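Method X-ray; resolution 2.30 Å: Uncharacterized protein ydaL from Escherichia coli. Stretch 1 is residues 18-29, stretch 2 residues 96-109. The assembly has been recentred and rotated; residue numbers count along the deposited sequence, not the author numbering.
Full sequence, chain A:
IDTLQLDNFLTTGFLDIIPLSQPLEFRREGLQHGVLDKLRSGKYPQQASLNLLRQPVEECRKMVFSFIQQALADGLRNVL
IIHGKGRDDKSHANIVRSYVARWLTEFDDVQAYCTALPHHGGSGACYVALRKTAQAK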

# COMPACT_ATOMS: atom_id res chain seq x y z
N ILE A 18 11.61 -0.96 -7.39
CA ILE A 18 12.31 -0.95 -6.11
C ILE A 18 13.13 -2.24 -5.91
O ILE A 18 12.59 -3.36 -6.00
CB ILE A 18 11.37 -0.68 -4.91
CG1 ILE A 18 10.58 0.61 -5.14
CG2 ILE A 18 12.16 -0.58 -3.57
CD1 ILE A 18 9.36 0.67 -4.31
N PRO A 19 14.44 -2.09 -5.69
CA PRO A 19 15.29 -3.26 -5.47
C PRO A 19 14.80 -4.07 -4.28
O PRO A 19 14.23 -3.50 -3.36
CB PRO A 19 16.66 -2.65 -5.18
CG PRO A 19 16.64 -1.36 -5.98
CD PRO A 19 15.23 -0.85 -5.86
N LEU A 20 15.02 -5.39 -4.32
CA LEU A 20 14.55 -6.26 -3.23
C LEU A 20 15.22 -5.91 -1.90
O LEU A 20 14.67 -6.14 -0.82
CB LEU A 20 14.80 -7.74 -3.57
CG LEU A 20 14.11 -8.38 -4.77
CD1 LEU A 20 14.54 -9.86 -4.84
CD2 LEU A 20 12.58 -8.25 -4.73
N SER A 21 16.42 -5.33 -2.01
CA SER A 21 17.20 -4.90 -0.86
C SER A 21 16.65 -3.62 -0.22
O SER A 21 17.05 -3.30 0.90
CB SER A 21 18.67 -4.69 -1.25
OG SER A 21 18.84 -3.49 -2.00
N GLN A 22 15.76 -2.91 -0.93
CA GLN A 22 15.08 -1.75 -0.33
C GLN A 22 13.68 -2.09 0.22
O GLN A 22 12.83 -2.61 -0.51
CB GLN A 22 15.03 -0.56 -1.29
CG GLN A 22 16.41 0.06 -1.55
CD GLN A 22 16.40 1.19 -2.57
OE1 GLN A 22 15.35 1.72 -2.97
NE2 GLN A 22 17.61 1.58 -2.99
N PRO A 23 13.44 -1.76 1.50
CA PRO A 23 12.11 -1.90 2.08
C PRO A 23 11.21 -0.82 1.53
O PRO A 23 11.68 0.11 0.86
CB PRO A 23 12.35 -1.66 3.56
CG PRO A 23 13.49 -0.70 3.59
CD PRO A 23 14.38 -1.13 2.46
N LEU A 24 9.92 -0.96 1.80
CA LEU A 24 8.93 0.05 1.50
C LEU A 24 8.90 0.96 2.72
O LEU A 24 8.63 0.48 3.81
CB LEU A 24 7.55 -0.59 1.25
CG LEU A 24 6.99 -0.50 -0.16
CD1 LEU A 24 8.02 -0.86 -1.24
CD2 LEU A 24 5.72 -1.30 -0.31
N GLU A 25 9.21 2.23 2.53
CA GLU A 25 9.06 3.23 3.57
C GLU A 25 8.75 4.60 2.96
O GLU A 25 9.35 5.02 1.95
CB GLU A 25 10.30 3.31 4.43
CG GLU A 25 10.45 2.18 5.45
CD GLU A 25 11.75 2.29 6.22
OE1 GLU A 25 12.56 3.18 5.86
OE2 GLU A 25 11.97 1.49 7.18
N PHE A 26 7.79 5.29 3.56
CA PHE A 26 7.34 6.58 3.06
C PHE A 26 6.72 7.30 4.23
O PHE A 26 5.94 6.70 4.98
CB PHE A 26 6.31 6.43 1.91
CG PHE A 26 5.66 7.71 1.49
CD1 PHE A 26 6.33 8.65 0.72
CD2 PHE A 26 4.36 7.98 1.86
CE1 PHE A 26 5.73 9.87 0.35
CE2 PHE A 26 3.73 9.17 1.49
CZ PHE A 26 4.44 10.13 0.73
N ARG A 27 7.04 8.59 4.36
CA ARG A 27 6.44 9.42 5.38
C ARG A 27 6.30 10.84 4.83
O ARG A 27 7.27 11.41 4.32
CB ARG A 27 7.31 9.39 6.64
CG ARG A 27 6.80 10.23 7.81
CD ARG A 27 7.83 10.28 8.95
NE ARG A 27 9.14 10.76 8.49
CZ ARG A 27 10.31 10.28 8.89
NH1 ARG A 27 10.36 9.28 9.76
NH2 ARG A 27 11.44 10.79 8.41
N ARG A 28 5.08 11.39 4.90
CA ARG A 28 4.87 12.78 4.50
C ARG A 28 5.45 13.72 5.54
O ARG A 28 5.53 13.37 6.72
CB ARG A 28 3.38 13.09 4.32
CG ARG A 28 2.83 12.42 3.07
CD ARG A 28 1.74 13.23 2.41
NE ARG A 28 0.83 12.32 1.74
CZ ARG A 28 0.92 11.97 0.47
NH1 ARG A 28 1.87 12.50 -0.31
NH2 ARG A 28 0.05 11.11 -0.03
N GLU A 29 5.89 14.89 5.08
CA GLU A 29 6.32 16.00 5.94
C GLU A 29 5.13 16.53 6.72
O GLU A 29 4.01 16.53 6.22
CB GLU A 29 6.87 17.16 5.10
CG GLU A 29 8.03 16.82 4.15
CD GLU A 29 7.61 16.01 2.90
OE1 GLU A 29 6.42 16.08 2.47
OE2 GLU A 29 8.49 15.28 2.36
N VAL A 96 4.48 -5.46 -8.70
CA VAL A 96 3.32 -5.08 -7.91
C VAL A 96 3.70 -4.20 -6.70
O VAL A 96 3.08 -3.16 -6.50
CB VAL A 96 2.49 -6.31 -7.45
CG1 VAL A 96 1.32 -5.87 -6.52
CG2 VAL A 96 1.92 -7.04 -8.66
N ARG A 97 4.69 -4.64 -5.93
CA ARG A 97 5.19 -3.90 -4.77
C ARG A 97 5.61 -2.48 -5.19
O ARG A 97 5.33 -1.51 -4.49
CB ARG A 97 6.39 -4.64 -4.14
CG ARG A 97 6.81 -4.07 -2.76
CD ARG A 97 7.97 -4.84 -2.14
NE ARG A 97 9.22 -4.63 -2.87
CZ ARG A 97 10.32 -4.11 -2.36
NH1 ARG A 97 10.39 -3.72 -1.08
NH2 ARG A 97 11.38 -3.96 -3.15
N SER A 98 6.29 -2.38 -6.34
CA SER A 98 6.80 -1.07 -6.81
C SER A 98 5.68 -0.13 -7.23
O SER A 98 5.73 1.07 -6.92
CB SER A 98 7.83 -1.22 -7.94
OG SER A 98 8.99 -1.83 -7.46
N TYR A 99 4.65 -0.68 -7.88
CA TYR A 99 3.46 0.10 -8.22
C TYR A 99 2.73 0.53 -6.98
O TYR A 99 2.26 1.68 -6.91
CB TYR A 99 2.53 -0.68 -9.15
CG TYR A 99 2.83 -0.47 -10.61
CD1 TYR A 99 2.81 0.83 -11.17
CD2 TYR A 99 3.13 -1.55 -11.45
CE1 TYR A 99 3.08 1.03 -12.52
CE2 TYR A 99 3.41 -1.35 -12.82
CZ TYR A 99 3.38 -0.06 -13.34
OH TYR A 99 3.65 0.15 -14.66
N VAL A 100 2.61 -0.38 -6.00
CA VAL A 100 1.89 -0.04 -4.76
C VAL A 100 2.63 1.12 -4.04
O VAL A 100 2.01 2.05 -3.54
CB VAL A 100 1.70 -1.27 -3.81
CG1 VAL A 100 1.23 -0.82 -2.41
CG2 VAL A 100 0.70 -2.32 -4.41
N ALA A 101 3.96 1.06 -4.04
CA ALA A 101 4.76 2.15 -3.47
C ALA A 101 4.41 3.53 -4.07
O ALA A 101 4.30 4.51 -3.35
CB ALA A 101 6.24 1.87 -3.64
N ARG A 102 4.27 3.59 -5.39
CA ARG A 102 3.92 4.84 -6.05
C ARG A 102 2.47 5.20 -5.80
O ARG A 102 2.16 6.34 -5.46
CB ARG A 102 4.14 4.70 -7.56
CG ARG A 102 3.46 5.79 -8.36
CD ARG A 102 3.41 5.41 -9.81
NE ARG A 102 4.71 5.62 -10.43
CZ ARG A 102 4.91 5.63 -11.74
NH1 ARG A 102 3.89 5.45 -12.57
NH2 ARG A 102 6.14 5.83 -12.21
N TRP A 103 1.56 4.24 -5.99
CA TRP A 103 0.11 4.53 -5.89
C TRP A 103 -0.30 5.12 -4.55
O TRP A 103 -1.15 6.01 -4.49
CB TRP A 103 -0.71 3.29 -6.19
CG TRP A 103 -0.54 2.78 -7.59
CD1 TRP A 103 -0.12 3.48 -8.69
CD2 TRP A 103 -0.79 1.45 -8.05
NE1 TRP A 103 -0.09 2.67 -9.80
CE2 TRP A 103 -0.51 1.41 -9.43
CE3 TRP A 103 -1.25 0.29 -7.43
CZ2 TRP A 103 -0.66 0.26 -10.20
CZ3 TRP A 103 -1.41 -0.85 -8.19
CH2 TRP A 103 -1.10 -0.87 -9.56
N LEU A 104 0.32 4.63 -3.46
CA LEU A 104 -0.05 5.09 -2.14
C LEU A 104 0.31 6.55 -1.95
O LEU A 104 -0.43 7.26 -1.29
CB LEU A 104 0.53 4.23 -1.03
CG LEU A 104 0.03 2.79 -0.95
CD1 LEU A 104 0.83 1.96 0.08
CD2 LEU A 104 -1.47 2.74 -0.69
N THR A 105 1.43 7.00 -2.54
CA THR A 105 1.83 8.41 -2.41
C THR A 105 0.87 9.35 -3.18
O THR A 105 0.85 10.56 -2.92
CB THR A 105 3.27 8.69 -2.88
OG1 THR A 105 3.33 8.55 -4.30
CG2 THR A 105 4.29 7.73 -2.22
N GLU A 106 0.09 8.79 -4.10
CA GLU A 106 -0.84 9.60 -4.93
C GLU A 106 -2.18 9.95 -4.26
O GLU A 106 -2.93 10.82 -4.74
CB GLU A 106 -1.05 8.91 -6.27
CG GLU A 106 0.19 9.01 -7.11
CD GLU A 106 0.12 8.24 -8.40
OE1 GLU A 106 -0.61 7.25 -8.48
OE2 GLU A 106 0.86 8.59 -9.33
N PHE A 107 -2.48 9.26 -3.16
CA PHE A 107 -3.61 9.60 -2.33
C PHE A 107 -3.23 10.71 -1.36
O PHE A 107 -2.30 10.59 -0.55
CB PHE A 107 -4.09 8.37 -1.54
CG PHE A 107 -4.72 7.29 -2.40
CD1 PHE A 107 -6.05 7.41 -2.82
CD2 PHE A 107 -4.00 6.16 -2.77
CE1 PHE A 107 -6.64 6.43 -3.61
CE2 PHE A 107 -4.59 5.17 -3.56
CZ PHE A 107 -5.92 5.30 -3.97
N ASP A 108 -3.99 11.80 -1.42
CA ASP A 108 -3.91 12.85 -0.42
C ASP A 108 -3.99 12.35 1.05
O ASP A 108 -3.33 12.90 1.92
CB ASP A 108 -5.00 13.90 -0.68
CG ASP A 108 -4.63 15.25 -0.16
OD1 ASP A 108 -3.52 15.74 -0.49
OD2 ASP A 108 -5.44 15.82 0.59
N ASP A 109 -4.79 11.31 1.31
CA ASP A 109 -5.06 10.85 2.69
C ASP A 109 -4.09 9.77 3.25
O ASP A 109 -4.21 9.33 4.41
CB ASP A 109 -6.50 10.35 2.82
CG ASP A 109 -7.54 11.44 2.60
OD1 ASP A 109 -7.56 12.43 3.36
OD2 ASP A 109 -8.34 11.32 1.66

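A loop can be secured to a helix by side chains that bond to its backbone groups, and ydaL offers a compact example. Stretch 1 runs from a type I turn, Pro 19 to Gln 22, into a short strand at residues 25-27; stretch 2 is mostly helix. The two stretches run the same way along the contact, with Ile 18 nearest Ser 98, Leu 24 nearest Ala 101 and Phe 26 nearest Thr 105, the CA-CA separation widening along that order from 5.6 to 8.0 Å.

Arg 97 reads the turn. Its NH1 donates to Gln 22 O at 2.7 Å and its NH2 to Pro 19 O at 2.9 Å, with a weak bond from NH2 to Ile 18 O; these carbonyls lie near the guanidinium plane, where its N-H groups point. Nearby, Ile 18 N donates almost linearly to Ser 98 OG (2.8 Å). Between the polar ends, the small Ala 101 admits close apolar contact: its CB lies 3.4 Å from Ile 18 CD1 and 4.0 Å from Leu 24 CD1. Farther along, Thr 105 CG2 sits over a face of the Phe 26 ring, 3.6 Å from its centroid, a CH-pi contact. Finally, Arg 28 NH2 donates to Thr 105 O at 3.0 Å, so arginines from both stretches bind backbone carbonyls across the contact.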